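Local coordinates for protein histone acetyltransferase, ELP3 family (Methanocaldococcus infernus, PDB 6IA8) that forms 5-carboxymethyluridine at wobble position 34 of tRNA, using acetyl-CoA and S-adenosyl-L-methionine, at residues Ala187-Cys197 and Met205-Gly216; Ala240-Gly248 and Arg426-Ile436. All coordinates share one frame; numbering follows the deposited sequence. Where two conformers were deposited one is given.

Contact 1: residues Ala187-Cys197 and Met205-Gly216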
loop_
_atom_site.group_PDB
_atom_site.type_symbol
_atom_site.label_atom_id
_atom_site.label_comp_id
_atom_site.label_asym_id
_atom_site.label_seq_id
_atom_site.Cartn_x
_atom_site.Cartn_y
_atom_site.Cartn_z
ATOM N N ALA A 187 -1.075 -9.948 4.181
ATOM C CA ALA A 187 -1.595 -8.616 3.928
ATOM C C ALA A 187 -2.782 -8.748 2.991
ATOM O O ALA A 187 -2.786 -9.594 2.094
ATOM C CB ALA A 187 -0.547 -7.686 3.302
ATOM N N LEU A 188 -3.757 -7.865 3.169
ATOM C CA LEU A 188 -4.959 -7.859 2.343
ATOM C C LEU A 188 -5.260 -6.411 2.012
ATOM O O LEU A 188 -5.530 -5.615 2.921
ATOM C CB LEU A 188 -6.141 -8.490 3.070
ATOM C CG LEU A 188 -7.555 -8.307 2.481
ATOM C CD1 LEU A 188 -7.595 -8.744 1.074
ATOM C CD2 LEU A 188 -8.591 -9.088 3.335
ATOM N N CYS A 189 -5.203 -6.079 0.726
ATOM C CA CYS A 189 -5.423 -4.723 0.253
ATOM C C CYS A 189 -6.739 -4.660 -0.508
ATOM O O CYS A 189 -6.992 -5.490 -1.386
ATOM C CB CYS A 189 -4.300 -4.245 -0.660
ATOM S SG CYS A 189 -4.641 -2.472 -1.218
ATOM N N ILE A 190 -7.569 -3.682 -0.165
ATOM C CA ILE A 190 -8.864 -3.472 -0.805
ATOM C C ILE A 190 -8.829 -2.116 -1.494
ATOM O O ILE A 190 -8.459 -1.111 -0.881
ATOM C CB ILE A 190 -10.013 -3.553 0.214
ATOM C CG1 ILE A 190 -10.041 -4.951 0.829
ATOM C CG2 ILE A 190 -11.381 -3.291 -0.478
ATOM C CD1 ILE A 190 -11.101 -5.124 1.842
ATOM N N GLU A 191 -9.166 -2.089 -2.771
ATOM C CA GLU A 191 -9.256 -0.836 -3.504
ATOM C C GLU A 191 -10.682 -0.329 -3.405
ATOM O O GLU A 191 -11.636 -1.112 -3.511
ATOM C CB GLU A 191 -8.863 -1.035 -4.967
ATOM C CG GLU A 191 -7.507 -1.698 -5.159
ATOM C CD GLU A 191 -7.093 -1.778 -6.615
ATOM O OE1 GLU A 191 -7.961 -1.629 -7.500
ATOM O OE2 GLU A 191 -5.895 -1.979 -6.880
ATOM N N THR A 192 -10.837 0.980 -3.207
ATOM C CA THR A 192 -12.189 1.511 -3.084
ATOM C C THR A 192 -12.259 2.970 -3.493
ATOM O O THR A 192 -11.258 3.684 -3.460
ATOM C CB THR A 192 -12.721 1.377 -1.649
ATOM O OG1 THR A 192 -14.138 1.661 -1.596
ATOM C CG2 THR A 192 -11.963 2.334 -0.718
ATOM N N ARG A 193 -13.455 3.399 -3.895
ATOM C CA ARG A 193 -13.690 4.811 -4.153
ATOM C C ARG A 193 -13.760 5.548 -2.821
ATOM O O ARG A 193 -14.251 4.991 -1.836
ATOM C CB ARG A 193 -14.990 5.026 -4.932
ATOM C CG ARG A 193 -15.073 4.248 -6.234
ATOM C CD ARG A 193 -16.343 4.624 -7.009
ATOM N NE ARG A 193 -16.565 3.753 -8.158
ATOM C CZ ARG A 193 -17.401 4.030 -9.151
ATOM N NH1 ARG A 193 -17.536 3.175 -10.159
ATOM N NH2 ARG A 193 -18.087 5.166 -9.144
ATOM N N PRO A 194 -13.260 6.784 -2.753
ATOM C CA PRO A 194 -13.240 7.486 -1.461
ATOM C C PRO A 194 -14.598 7.599 -0.801
ATOM O O PRO A 194 -14.660 7.641 0.431
ATOM C CB PRO A 194 -12.686 8.866 -1.821
ATOM C CG PRO A 194 -11.831 8.619 -3.056
ATOM C CD PRO A 194 -12.605 7.561 -3.825
ATOM N N ASP A 195 -15.690 7.662 -1.560
ATOM C CA ASP A 195 -17.019 7.785 -0.968
ATOM C C ASP A 195 -17.624 6.446 -0.562
ATOM O O ASP A 195 -18.727 6.430 -0.012
ATOM C CB ASP A 195 -17.973 8.513 -1.927
ATOM C CG ASP A 195 -18.036 7.869 -3.302
ATOM O OD1 ASP A 195 -17.002 7.343 -3.775
ATOM O OD2 ASP A 195 -19.122 7.900 -3.916
ATOM N N TYR A 196 -16.942 5.330 -0.813
ATOM C CA TYR A 196 -17.324 4.021 -0.281
ATOM C C TYR A 196 -16.492 3.665 0.944
ATOM O O TYR A 196 -16.097 2.508 1.111
ATOM C CB TYR A 196 -17.155 2.909 -1.319
ATOM C CG TYR A 196 -18.003 2.966 -2.555
ATOM C CD1 TYR A 196 -19.173 3.696 -2.590
ATOM C CD2 TYR A 196 -17.622 2.261 -3.702
ATOM C CE1 TYR A 196 -19.947 3.749 -3.760
ATOM C CE2 TYR A 196 -18.374 2.301 -4.854
ATOM C CZ TYR A 196 -19.535 3.044 -4.883
ATOM O OH TYR A 196 -20.280 3.075 -6.037
ATOM N N CYS A 197 -16.176 4.620 1.811
ATOM C CA CYS A 197 -15.256 4.373 2.917
ATOM C C CYS A 197 -15.810 4.919 4.222
ATOM O O CYS A 197 -15.159 5.698 4.922
ATOM C CB CYS A 197 -13.908 4.990 2.603
ATOM S SG CYS A 197 -12.625 4.071 3.263
ATOM N N MET A 205 -14.329 -4.076 6.382
ATOM C CA MET A 205 -12.999 -4.382 5.873
ATOM C C MET A 205 -12.119 -4.969 6.958
ATOM O O MET A 205 -11.366 -5.905 6.697
ATOM C CB MET A 205 -12.365 -3.140 5.256
ATOM C CG MET A 205 -13.020 -2.780 3.912
ATOM S SD MET A 205 -12.313 -1.382 3.051
ATOM C CE MET A 205 -12.462 -0.171 4.274
ATOM N N LEU A 206 -12.183 -4.429 8.173
ATOM C CA LEU A 206 -11.456 -5.032 9.286
ATOM C C LEU A 206 -11.927 -6.463 9.552
ATOM O O LEU A 206 -11.115 -7.344 9.850
ATOM C CB LEU A 206 -11.625 -4.176 10.541
ATOM C CG LEU A 206 -10.914 -2.823 10.515
ATOM C CD1 LEU A 206 -11.432 -1.899 11.602
ATOM C CD2 LEU A 206 -9.437 -3.079 10.660
ATOM N N LYS A 207 -13.237 -6.713 9.477
ATOM C CA LYS A 207 -13.734 -8.077 9.653
ATOM C C LYS A 207 -13.109 -9.024 8.638
ATOM O O LYS A 207 -12.816 -10.183 8.950
ATOM C CB LYS A 207 -15.260 -8.098 9.529
ATOM C CG LYS A 207 -15.912 -9.400 10.031
ATOM C CD LYS A 207 -17.421 -9.418 9.754
ATOM C CE LYS A 207 -17.723 -9.868 8.332
ATOM N NZ LYS A 207 -19.134 -9.652 7.942
ATOM N N LEU A 208 -12.923 -8.556 7.409
ATOM C CA LEU A 208 -12.347 -9.391 6.365
ATOM C C LEU A 208 -10.864 -9.671 6.585
ATOM O O LEU A 208 -10.317 -10.570 5.944
ATOM C CB LEU A 208 -12.527 -8.714 5.014
ATOM C CG LEU A 208 -13.942 -8.467 4.525
ATOM C CD1 LEU A 208 -13.974 -7.628 3.274
ATOM C CD2 LEU A 208 -14.673 -9.791 4.296
ATOM N N GLY A 209 -10.188 -8.898 7.428
ATOM C CA GLY A 209 -8.756 -9.023 7.603
ATOM C C GLY A 209 -7.929 -8.028 6.821
ATOM O O GLY A 209 -6.723 -8.252 6.638
ATOM N N ALA A 210 -8.535 -6.947 6.346
ATOM C CA ALA A 210 -7.800 -5.966 5.556
ATOM C C ALA A 210 -6.711 -5.318 6.387
ATOM O O ALA A 210 -6.889 -5.070 7.579
ATOM C CB ALA A 210 -8.743 -4.881 5.015
ATOM N N THR A 211 -5.588 -5.016 5.741
ATOM C CA THR A 211 -4.510 -4.267 6.345
ATOM C C THR A 211 -4.199 -2.999 5.588
ATOM O O THR A 211 -3.501 -2.142 6.144
ATOM C CB THR A 211 -3.236 -5.127 6.408
ATOM O OG1 THR A 211 -2.924 -5.628 5.098
ATOM C CG2 THR A 211 -3.467 -6.342 7.358
ATOM N N ARG A 212 -4.637 -2.877 4.320
ATOM C CA ARG A 212 -4.350 -1.699 3.506
ATOM C C ARG A 212 -5.590 -1.352 2.702
ATOM O O ARG A 212 -6.282 -2.248 2.217
ATOM C CB ARG A 212 -3.159 -1.921 2.561
ATOM C CG ARG A 212 -2.754 -0.690 1.741
ATOM C CD ARG A 212 -1.580 -1.003 0.813
ATOM N NE ARG A 212 -2.005 -1.617 -0.443
ATOM C CZ ARG A 212 -1.185 -2.187 -1.320
ATOM N NH1 ARG A 212 0.116 -2.233 -1.082
ATOM N NH2 ARG A 212 -1.669 -2.717 -2.432
ATOM N N VAL A 213 -5.874 -0.056 2.570
ATOM C CA VAL A 213 -6.964 0.427 1.731
ATOM C C VAL A 213 -6.404 1.433 0.731
ATOM O O VAL A 213 -5.708 2.381 1.107
ATOM C CB VAL A 213 -8.091 1.058 2.568
ATOM C CG1 VAL A 213 -9.188 1.648 1.623
ATOM C CG2 VAL A 213 -8.700 0.072 3.504
ATOM N N GLU A 214 -6.677 1.205 -0.542
ATOM C CA GLU A 214 -6.233 2.083 -1.613
ATOM C C GLU A 214 -7.431 2.902 -2.067
ATOM O O GLU A 214 -8.437 2.330 -2.503
ATOM C CB GLU A 214 -5.666 1.301 -2.797
ATOM C CG GLU A 214 -5.071 2.216 -3.874
ATOM C CD GLU A 214 -4.781 1.493 -5.189
ATOM O OE1 GLU A 214 -5.345 1.904 -6.228
ATOM O OE2 GLU A 214 -4.000 0.520 -5.172
ATOM N N LEU A 215 -7.329 4.222 -1.950
ATOM C CA LEU A 215 -8.408 5.137 -2.300
ATOM C C LEU A 215 -8.209 5.593 -3.737
ATOM O O LEU A 215 -7.104 5.994 -4.109
ATOM C CB LEU A 215 -8.413 6.345 -1.356
ATOM C CG LEU A 215 -8.731 6.032 0.114
ATOM C CD1 LEU A 215 -8.552 7.339 0.959
ATOM C CD2 LEU A 215 -10.133 5.473 0.277
ATOM N N GLY A 216 -9.266 5.511 -4.544
ATOM C CA GLY A 216 -9.239 6.066 -5.885
ATOM C C GLY A 216 -9.335 7.584 -5.877
ATOM O O GLY A 216 -10.365 8.146 -6.274
#
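Met205, in the last turn of helix 199-208, lays its CG against Ile190 CD1 at 3.7 Å, within a beta-alpha-beta crossover of the radical SAM core: strand 184-192, helix, then strand 212-218 parallel to the first. Leu208 CD1 also meets that terminal methyl, which CG1, set anti to the carbonyl carbon (chi1 -62°), carries towards the helix. Gly209 has positive phi and ends the helix in a Schellman motif; its O touches Leu188 CB. Ala210 CB adds a further contact to Ile190 CD1. At Thr211, OG1 stands in for a backbone carbonyl, accepting from Leu188 N at 3.1 Å, while Thr211 N gives an almost straight bond (168°), in the carbonyl plane, to Leu188 O. That oxygen also accepts from Arg212 N, and Arg212 O receives Ile190 N. Val213 CG1 meets Thr192 CG2 at 3.7 Å. Glu214 pairs through its N with Ile190 O and through its O with Thr192 N (2.8 Å). Leu215 CD2 packs on Thr192 CG2 at 3.8 Å, and Gly216 N closes the pairing on Thr192 O. Glu214 and Glu191 lie side by side, their OE2 atoms 3.6 Å apart; the salt bridge of Glu214 OE2 with Lys286 NZ probably eases this approach of two carboxylates.

Contact 2: residues Ala240-Gly248 and Arg426-Ile436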
loop_
_atom_site.group_PDB
_atom_site.type_symbol
_atom_site.label_atom_id
_atom_site.label_comp_id
_atom_site.label_asym_id
_atom_site.label_seq_id
_atom_site.Cartn_x
_atom_site.Cartn_y
_atom_site.Cartn_z
ATOM N N ALA A 240 -12.213 9.903 4.585
ATOM C CA ALA A 240 -11.808 8.498 4.513
ATOM C C ALA A 240 -10.400 8.299 5.065
ATOM O O ALA A 240 -10.134 7.322 5.781
ATOM C CB ALA A 240 -11.878 7.984 3.065
ATOM N N THR A 241 -9.470 9.182 4.693
ATOM C CA THR A 241 -8.093 9.034 5.155
ATOM C C THR A 241 -8.017 9.057 6.678
ATOM O O THR A 241 -7.338 8.219 7.290
ATOM C CB THR A 241 -7.222 10.141 4.559
ATOM O OG1 THR A 241 -7.130 10.031 3.120
ATOM C CG2 THR A 241 -5.782 10.075 5.143
ATOM N N GLN A 242 -8.736 9.987 7.313
ATOM C CA GLN A 242 -8.726 10.071 8.769
ATOM C C GLN A 242 -9.368 8.844 9.417
ATOM O O GLN A 242 -8.869 8.327 10.419
ATOM C CB GLN A 242 -9.462 11.335 9.205
ATOM C CG GLN A 242 -9.638 11.461 10.723
ATOM C CD GLN A 242 -10.999 11.058 11.213
ATOM O OE1 GLN A 242 -12.008 11.466 10.652
ATOM N NE2 GLN A 242 -11.041 10.270 12.288
ATOM N N LEU A 243 -10.506 8.393 8.899
ATOM C CA LEU A 243 -11.155 7.231 9.490
ATOM C C LEU A 243 -10.279 5.994 9.348
ATOM O O LEU A 243 -10.231 5.155 10.251
ATOM C CB LEU A 243 -12.510 7.001 8.833
ATOM C CG LEU A 243 -13.579 8.064 9.109
ATOM C CD1 LEU A 243 -14.790 7.789 8.232
ATOM C CD2 LEU A 243 -13.964 8.066 10.570
ATOM N N LEU A 244 -9.589 5.860 8.213
ATOM C CA LEU A 244 -8.692 4.725 7.999
ATOM C C LEU A 244 -7.505 4.787 8.957
ATOM O O LEU A 244 -7.179 3.800 9.628
ATOM C CB LEU A 244 -8.215 4.712 6.537
ATOM C CG LEU A 244 -9.273 4.282 5.512
ATOM C CD1 LEU A 244 -8.775 4.632 4.104
ATOM C CD2 LEU A 244 -9.627 2.862 5.618
ATOM N N LYS A 245 -6.859 5.952 9.047
ATOM C CA LYS A 245 -5.710 6.108 9.928
ATOM C C LYS A 245 -6.095 5.847 11.377
ATOM O O LYS A 245 -5.362 5.177 12.109
ATOM C CB LYS A 245 -5.140 7.512 9.788
ATOM C CG LYS A 245 -4.327 7.814 8.506
ATOM C CD LYS A 245 -3.100 6.903 8.379
ATOM C CE LYS A 245 -2.188 7.423 7.266
ATOM N NZ LYS A 245 -1.482 8.644 7.735
ATOM N N ASP A 246 -7.249 6.365 11.813
ATOM C CA ASP A 246 -7.686 6.195 13.192
ATOM C C ASP A 246 -8.243 4.812 13.451
ATOM O O ASP A 246 -8.609 4.532 14.586
ATOM C CB ASP A 246 -8.718 7.277 13.562
ATOM C CG ASP A 246 -8.053 8.630 13.807
ATOM O OD1 ASP A 246 -6.823 8.642 14.142
ATOM O OD2 ASP A 246 -8.749 9.657 13.690
ATOM N N SER A 247 -8.332 3.955 12.438
ATOM C CA SER A 247 -8.618 2.540 12.613
ATOM C C SER A 247 -7.374 1.679 12.409
ATOM O O SER A 247 -7.479 0.454 12.355
ATOM C CB SER A 247 -9.726 2.138 11.643
ATOM O OG SER A 247 -10.890 2.950 11.844
ATOM N N GLY A 248 -6.200 2.292 12.292
ATOM C CA GLY A 248 -4.956 1.547 12.208
ATOM C C GLY A 248 -4.600 1.023 10.833
ATOM O O GLY A 248 -3.663 0.227 10.707
ATOM N N ARG A 426 1.066 5.295 15.438
ATOM C CA ARG A 426 0.173 6.447 15.375
ATOM C C ARG A 426 -0.484 6.726 16.723
ATOM O O ARG A 426 -0.973 5.806 17.393
ATOM C CB ARG A 426 -0.908 6.232 14.297
ATOM C CG ARG A 426 -1.965 7.374 14.281
ATOM C CD ARG A 426 -2.999 7.202 13.119
ATOM N NE ARG A 426 -4.037 8.227 13.192
ATOM C CZ ARG A 426 -3.899 9.465 12.737
ATOM N NH1 ARG A 426 -2.793 9.790 12.102
ATOM N NH2 ARG A 426 -4.878 10.351 12.872
ATOM N N ASP A 427 -0.500 8.013 17.101
ATOM C CA ASP A 427 -1.308 8.510 18.205
ATOM C C ASP A 427 -2.609 8.967 17.581
ATOM O O ASP A 427 -2.613 9.984 16.885
ATOM C CB ASP A 427 -0.620 9.673 18.901
ATOM C CG ASP A 427 -1.335 10.114 20.141
ATOM O OD1 ASP A 427 -2.373 9.506 20.520
ATOM O OD2 ASP A 427 -0.839 11.084 20.735
ATOM N N PRO A 428 -3.706 8.257 17.758
ATOM C CA PRO A 428 -4.895 8.538 16.953
ATOM C C PRO A 428 -5.613 9.825 17.350
ATOM O O PRO A 428 -5.414 10.417 18.414
ATOM C CB PRO A 428 -5.776 7.310 17.186
ATOM C CG PRO A 428 -5.337 6.765 18.518
ATOM C CD PRO A 428 -3.874 7.089 18.649
ATOM N N TYR A 429 -6.477 10.262 16.447
ATOM C CA TYR A 429 -7.160 11.541 16.597
ATOM C C TYR A 429 -8.595 11.335 17.064
ATOM O O TYR A 429 -8.933 11.658 18.201
ATOM C CB TYR A 429 -7.112 12.293 15.260
ATOM C CG TYR A 429 -7.996 13.519 15.170
ATOM C CD1 TYR A 429 -7.931 14.516 16.136
ATOM C CD2 TYR A 429 -8.903 13.678 14.127
ATOM C CE1 TYR A 429 -8.724 15.649 16.049
ATOM C CE2 TYR A 429 -9.711 14.808 14.042
ATOM C CZ TYR A 429 -9.598 15.784 14.995
ATOM O OH TYR A 429 -10.389 16.896 14.922
ATOM N N LYS A 430 -9.451 10.798 16.205
ATOM C CA LYS A 430 -10.870 10.601 16.510
ATOM C C LYS A 430 -11.258 9.186 16.097
ATOM O O LYS A 430 -12.002 8.978 15.138
ATOM C CB LYS A 430 -11.736 11.649 15.809
ATOM C CG LYS A 430 -11.745 13.003 16.525
ATOM C CD LYS A 430 -12.755 13.963 15.893
ATOM C CE LYS A 430 -12.808 15.296 16.665
ATOM N NZ LYS A 430 -14.024 16.099 16.301
ATOM N N PRO A 431 -10.761 8.183 16.795
ATOM C CA PRO A 431 -11.144 6.805 16.460
ATOM C C PRO A 431 -12.586 6.517 16.833
ATOM O O PRO A 431 -13.188 7.197 17.664
ATOM C CB PRO A 431 -10.186 5.959 17.292
ATOM C CG PRO A 431 -9.882 6.839 18.498
ATOM C CD PRO A 431 -9.843 8.262 17.943
ATOM N N PHE A 432 -13.150 5.506 16.171
ATOM C CA PHE A 432 -14.489 5.032 16.463
ATOM C C PHE A 432 -14.543 3.556 16.820
ATOM O O PHE A 432 -15.568 3.113 17.314
ATOM C CB PHE A 432 -15.423 5.268 15.261
ATOM C CG PHE A 432 -14.970 4.576 14.008
ATOM C CD1 PHE A 432 -15.410 3.292 13.726
ATOM C CD2 PHE A 432 -14.060 5.192 13.133
ATOM C CE1 PHE A 432 -14.979 2.644 12.582
ATOM C CE2 PHE A 432 -13.618 4.541 11.988
ATOM C CZ PHE A 432 -14.087 3.277 11.717
ATOM N N ARG A 433 -13.501 2.777 16.550
ATOM C CA ARG A 433 -13.531 1.349 16.839
ATOM C C ARG A 433 -13.615 1.130 18.343
ATOM O O ARG A 433 -12.954 1.827 19.123
ATOM C CB ARG A 433 -12.270 0.677 16.290
ATOM C CG ARG A 433 -12.230 0.464 14.743
ATOM C CD ARG A 433 -13.313 -0.529 14.308
ATOM N NE ARG A 433 -13.141 -1.847 14.921
ATOM C CZ ARG A 433 -13.799 -2.945 14.540
ATOM N NH1 ARG A 433 -14.653 -2.889 13.529
ATOM N NH2 ARG A 433 -13.593 -4.100 15.161
ATOM N N LYS A 434 -14.387 0.112 18.733
ATOM C CA LYS A 434 -14.609 -0.176 20.143
ATOM C C LYS A 434 -13.302 -0.446 20.871
ATOM O O LYS A 434 -13.180 -0.140 22.057
ATOM C CB LYS A 434 -15.557 -1.374 20.290
ATOM C CG LYS A 434 -15.201 -2.580 19.400
ATOM C CD LYS A 434 -16.194 -3.739 19.555
ATOM C CE LYS A 434 -16.007 -4.470 20.880
ATOM N NZ LYS A 434 -16.799 -5.741 20.936
ATOM N N GLU A 435 -12.305 -1.005 20.196
ATOM C CA GLU A 435 -11.103 -1.395 20.918
ATOM C C GLU A 435 -10.066 -0.285 21.014
ATOM O O GLU A 435 -9.040 -0.484 21.667
ATOM C CB GLU A 435 -10.488 -2.647 20.291
ATOM C CG GLU A 435 -10.333 -2.643 18.796
ATOM C CD GLU A 435 -11.587 -3.093 18.032
ATOM O OE1 GLU A 435 -12.427 -2.230 17.751
ATOM O OE2 GLU A 435 -11.707 -4.266 17.633
ATOM N N ILE A 436 -10.313 0.883 20.429
ATOM C CA ILE A 436 -9.376 2.003 20.472
ATOM C C ILE A 436 -9.951 3.074 21.388
ATOM O O ILE A 436 -11.003 3.646 21.095
ATOM C CB ILE A 436 -9.121 2.588 19.076
ATOM C CG1 ILE A 436 -8.682 1.487 18.113
ATOM C CG2 ILE A 436 -8.069 3.694 19.139
ATOM C CD1 ILE A 436 -8.596 1.942 16.641
HETATM O O HOH W 1 -11.322 3.709 14.689
#
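A domain interface is built here: the C-terminal end of helix 234-245, from the radical SAM core, closed by a Schellman motif with Gly248 as C-prime residue, docks on the end of strand 418-427 and the loop after it, in the GNAT acetyltransferase domain. Its focus is the Asp246 carboxylate, clasped from both sides of its plane. From one side Tyr429 N reaches OD1 at 2.8 Å, almost straight at 174°, and Lys430 N reaches OD2 at 2.8 Å. From the opposite side Arg426 makes a side-on salt bridge, NE (3.0 Å) and NH2 both meeting OD1 in the guanidinium plane. Gln242 NE2, one helical turn back, meets the anti side of OD2 and steadies the group. The extended Arg426 brings its guanidinium face against Lys245 CB, 3.6 Å above the plane; Glu406 forms salt bridges with both basic residues. Such dense donation should favour a charged Asp246. Further along, Leu243 CD2 packs on Phe432 CE2 at 3.8 Å, the side chains crossing at about a right angle. The Ile436 methyl CD1 presses on Asp246 O at 3.3 Å. Finally, one water donates to Asp246 O and Ser247 OG and accepts from Phe432 N at 3.0 Å, lying over one face of the Phe432 ring.

In the fold
The two contacts illustrate how a catalytic core can be assembled and then joined to a second domain. Contact 1 lies within the parallel sheet of the radical SAM region; contact 2 fastens that region to the acetyltransferase domain, and their centres are about 14 Å apart. Helix 234-245 mediates between them: Val213 CG2 packs on Leu244 CD2 at 3.6 Å, and Cys197 CB on Ala240 CB at 3.6 Å. Helix 199-208 makes a second link, with Leu206 CD1 3.6 Å from Arg433 CD. Each contact comes near Gln445, which probably binds acetyl-CoA, as in related enzymes: its side chain lies about 7 Å from the side chain of Arg212 and about 9 Å from that of Lys245.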